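Local coordinates for probable chitinase A (Chromobacterium violaceum, PDB 4TX8), which probably hydrolyses chitin as a secreted family 18 endochitinase, with a small chitin-binding module preceding its catalytic barrel, at residues T101-A105 with P248-L252. Sequence-based numbering, arbitrary orientation.
Sequences TVPFA and PNFYL
V102 and N249 bring two loop backbones to within 5.6 Å, CA to CA, where residues 101-105 pass the turn that leads into strand 251-254; no hydrogen bond joins them, and the contact rests on the side chains of V102 and F104, the first meeting backbone carbonyls and the second the ring of Y251. V102 illustrates how an aliphatic group can pack against a row of peptide carbonyls. Both methyls meet N249 O, CG1 at 3.4 Å; CG2 reaches further, to 3.1 Å from F250 O, a close approach for carbon and oxygen. With CG1 anti to the backbone N (chi1 -165°), CG2 is left anti to the carbonyl carbon and also meets the carbonyl of P248. Outside the two segments, V102 touches K176 of strand 176-182.

The second half is a T-shaped aromatic pair. Y251 directs its edge at the face of F104, with CE2 over the ring centre and nearly equidistant from all six carbons; its nearest approach is 3.9 Å to F104 CZ. The centroids stand 5.2 Å apart and the planes meet at 72°. Chi1 of 63°, with CG between the backbone N and the carbonyl carbon, carries the F104 ring toward Y251, and the second torsion turns its face to CE2, while V102 O lies at the ring's edge, in plane. R392 adds a cation-pi contact to F104, and V135 touches both aromatic rings.

The cluster packs the segment leading into strand 108-114 across the N-terminal end of strand 251-254, in the TIM barrel characteristic of family 18 glycoside hydrolases.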
ATOM      1  N   THR A 101      -5.725 -18.627   2.818  1.00 77.82           N
ATOM      2  CA  THR A 101      -6.181 -17.326   2.354  1.00 74.59           C
ATOM      3  C   THR A 101      -6.587 -17.388   0.885  1.00 68.43           C
ATOM      4  O   THR A 101      -6.471 -18.428   0.237  1.00 66.80           O
ATOM      5  CB  THR A 101      -5.096 -16.238   2.540  1.00 74.87           C
ATOM      6  OG1 THR A 101      -3.807 -16.783   2.222  1.00 76.91           O
ATOM      7  CG2 THR A 101      -5.087 -15.720   3.977  1.00 73.94           C
ATOM      8  N   VAL A 102      -7.079 -16.264   0.378  1.00 64.79           N
ATOM      9  CA  VAL A 102      -7.338 -16.094  -1.043  1.00 59.66           C
ATOM     10  C   VAL A 102      -6.025 -16.229  -1.809  1.00 52.98           C
ATOM     11  O   VAL A 102      -5.003 -15.691  -1.383  1.00 50.51           O
ATOM     12  CB  VAL A 102      -7.973 -14.722  -1.327  1.00 61.30           C
ATOM     13  CG1 VAL A 102      -8.571 -14.679  -2.724  1.00 62.19           C
ATOM     14  CG2 VAL A 102      -9.033 -14.422  -0.285  1.00 63.11           C
ATOM     15  N   PRO A 103      -6.037 -16.969  -2.927  1.00 50.35           N
ATOM     16  CA  PRO A 103      -4.810 -17.148  -3.710  1.00 47.49           C
ATOM     17  C   PRO A 103      -4.373 -15.882  -4.445  1.00 43.96           C
ATOM     18  O   PRO A 103      -5.120 -15.369  -5.275  1.00 45.49           O
ATOM     19  CB  PRO A 103      -5.188 -18.246  -4.716  1.00 50.50           C
ATOM     20  CG  PRO A 103      -6.399 -18.913  -4.134  1.00 52.00           C
ATOM     21  CD  PRO A 103      -7.130 -17.828  -3.410  1.00 52.81           C
ATOM     22  N   PHE A 104      -3.182 -15.382  -4.133  1.00 36.57           N
ATOM     23  CA  PHE A 104      -2.569 -14.322  -4.931  1.00 34.06           C
ATOM     24  C   PHE A 104      -1.050 -14.474  -4.860  1.00 33.56           C
ATOM     25  O   PHE A 104      -0.560 -15.375  -4.181  1.00 33.80           O
ATOM     26  CB  PHE A 104      -3.041 -12.927  -4.480  1.00 27.30           C
ATOM     27  CG  PHE A 104      -2.672 -12.559  -3.066  1.00 26.25           C
ATOM     28  CD1 PHE A 104      -3.312 -13.143  -1.983  1.00 29.02           C
ATOM     29  CD2 PHE A 104      -1.714 -11.586  -2.822  1.00 27.11           C
ATOM     30  CE1 PHE A 104      -2.980 -12.786  -0.686  1.00 28.79           C
ATOM     31  CE2 PHE A 104      -1.379 -11.220  -1.529  1.00 27.12           C
ATOM     32  CZ  PHE A 104      -2.011 -11.823  -0.459  1.00 30.91           C
ATOM     33  N   ALA A 105      -0.319 -13.625  -5.584  1.00 27.36           N
ATOM     34  CA  ALA A 105       1.126 -13.801  -5.772  1.00 30.92           C
ATOM     35  C   ALA A 105       1.852 -14.112  -4.468  1.00 29.66           C
ATOM     36  O   ALA A 105       1.767 -13.348  -3.505  1.00 30.37           O
ATOM     37  CB  ALA A 105       1.730 -12.561  -6.429  1.00 24.69           C
ATOM     38  N   PRO A 248     -15.703 -16.672   0.443  1.00 36.07           N
ATOM     39  CA  PRO A 248     -14.295 -16.956   0.760  1.00 32.95           C
ATOM     40  C   PRO A 248     -13.264 -16.399  -0.232  1.00 33.55           C
ATOM     41  O   PRO A 248     -12.068 -16.522   0.037  1.00 33.55           O
ATOM     42  CB  PRO A 248     -14.244 -18.493   0.784  1.00 32.20           C
ATOM     43  CG  PRO A 248     -15.442 -18.944   0.013  1.00 34.21           C
ATOM     44  CD  PRO A 248     -16.490 -17.903   0.243  1.00 33.51           C
ATOM     45  N   ASN A 249     -13.694 -15.799  -1.340  1.00 33.16           N
ATOM     46  CA  ASN A 249     -12.752 -15.121  -2.232  1.00 30.58           C
ATOM     47  C   ASN A 249     -12.386 -13.730  -1.719  1.00 30.43           C
ATOM     48  O   ASN A 249     -11.510 -13.067  -2.271  1.00 30.22           O
ATOM     49  CB  ASN A 249     -13.313 -14.998  -3.649  1.00 28.88           C
ATOM     50  CG  ASN A 249     -13.445 -16.336  -4.348  1.00 32.17           C
ATOM     51  OD1 ASN A 249     -12.782 -17.312  -3.992  1.00 34.96           O
ATOM     52  ND2 ASN A 249     -14.301 -16.384  -5.361  1.00 27.89           N
ATOM     53  N   PHE A 250     -13.068 -13.296  -0.663  1.00 30.86           N
ATOM     54  CA  PHE A 250     -12.890 -11.953  -0.116  1.00 27.60           C
ATOM     55  C   PHE A 250     -11.444 -11.664   0.281  1.00 26.48           C
ATOM     56  O   PHE A 250     -10.879 -12.334   1.142  1.00 26.61           O
ATOM     57  CB  PHE A 250     -13.806 -11.756   1.092  1.00 28.13           C
ATOM     58  CG  PHE A 250     -13.825 -10.350   1.622  1.00 29.68           C
ATOM     59  CD1 PHE A 250     -14.531  -9.356   0.961  1.00 29.48           C
ATOM     60  CD2 PHE A 250     -13.156 -10.025   2.788  1.00 25.35           C
ATOM     61  CE1 PHE A 250     -14.559  -8.064   1.448  1.00 28.28           C
ATOM     62  CE2 PHE A 250     -13.183  -8.731   3.282  1.00 25.07           C
ATOM     63  CZ  PHE A 250     -13.886  -7.750   2.608  1.00 28.06           C
ATOM     64  N   TYR A 251     -10.857 -10.656  -0.355  1.00 25.56           N
ATOM     65  CA  TYR A 251      -9.501 -10.215  -0.046  1.00 27.06           C
ATOM     66  C   TYR A 251      -9.547  -9.148   1.042  1.00 27.70           C
ATOM     67  O   TYR A 251     -10.360  -8.223   0.980  1.00 25.85           O
ATOM     68  CB  TYR A 251      -8.818  -9.683  -1.311  1.00 27.28           C
ATOM     69  CG  TYR A 251      -7.392  -9.184  -1.154  1.00 26.43           C
ATOM     70  CD1 TYR A 251      -7.129  -7.908  -0.667  1.00 23.09           C
ATOM     71  CD2 TYR A 251      -6.309  -9.973  -1.534  1.00 27.11           C
ATOM     72  CE1 TYR A 251      -5.831  -7.438  -0.541  1.00 23.78           C
ATOM     73  CE2 TYR A 251      -5.005  -9.511  -1.413  1.00 24.39           C
ATOM     74  CZ  TYR A 251      -4.774  -8.243  -0.916  1.00 26.39           C
ATOM     75  OH  TYR A 251      -3.485  -7.772  -0.794  1.00 27.50           O
ATOM     76  N   LEU A 252      -8.685  -9.283   2.044  1.00 23.46           N
ATOM     77  CA  LEU A 252      -8.624  -8.303   3.122  1.00 23.57           C
ATOM     78  C   LEU A 252      -7.188  -7.906   3.428  1.00 24.83           C
ATOM     79  O   LEU A 252      -6.372  -8.746   3.803  1.00 27.31           O
ATOM     80  CB  LEU A 252      -9.292  -8.845   4.390  1.00 26.16           C
ATOM     81  CG  LEU A 252      -9.144  -7.969   5.639  1.00 26.01           C
ATOM     82  CD1 LEU A 252      -9.803  -6.605   5.442  1.00 23.00           C
ATOM     83  CD2 LEU A 252      -9.708  -8.672   6.868  1.00 23.59           C
TER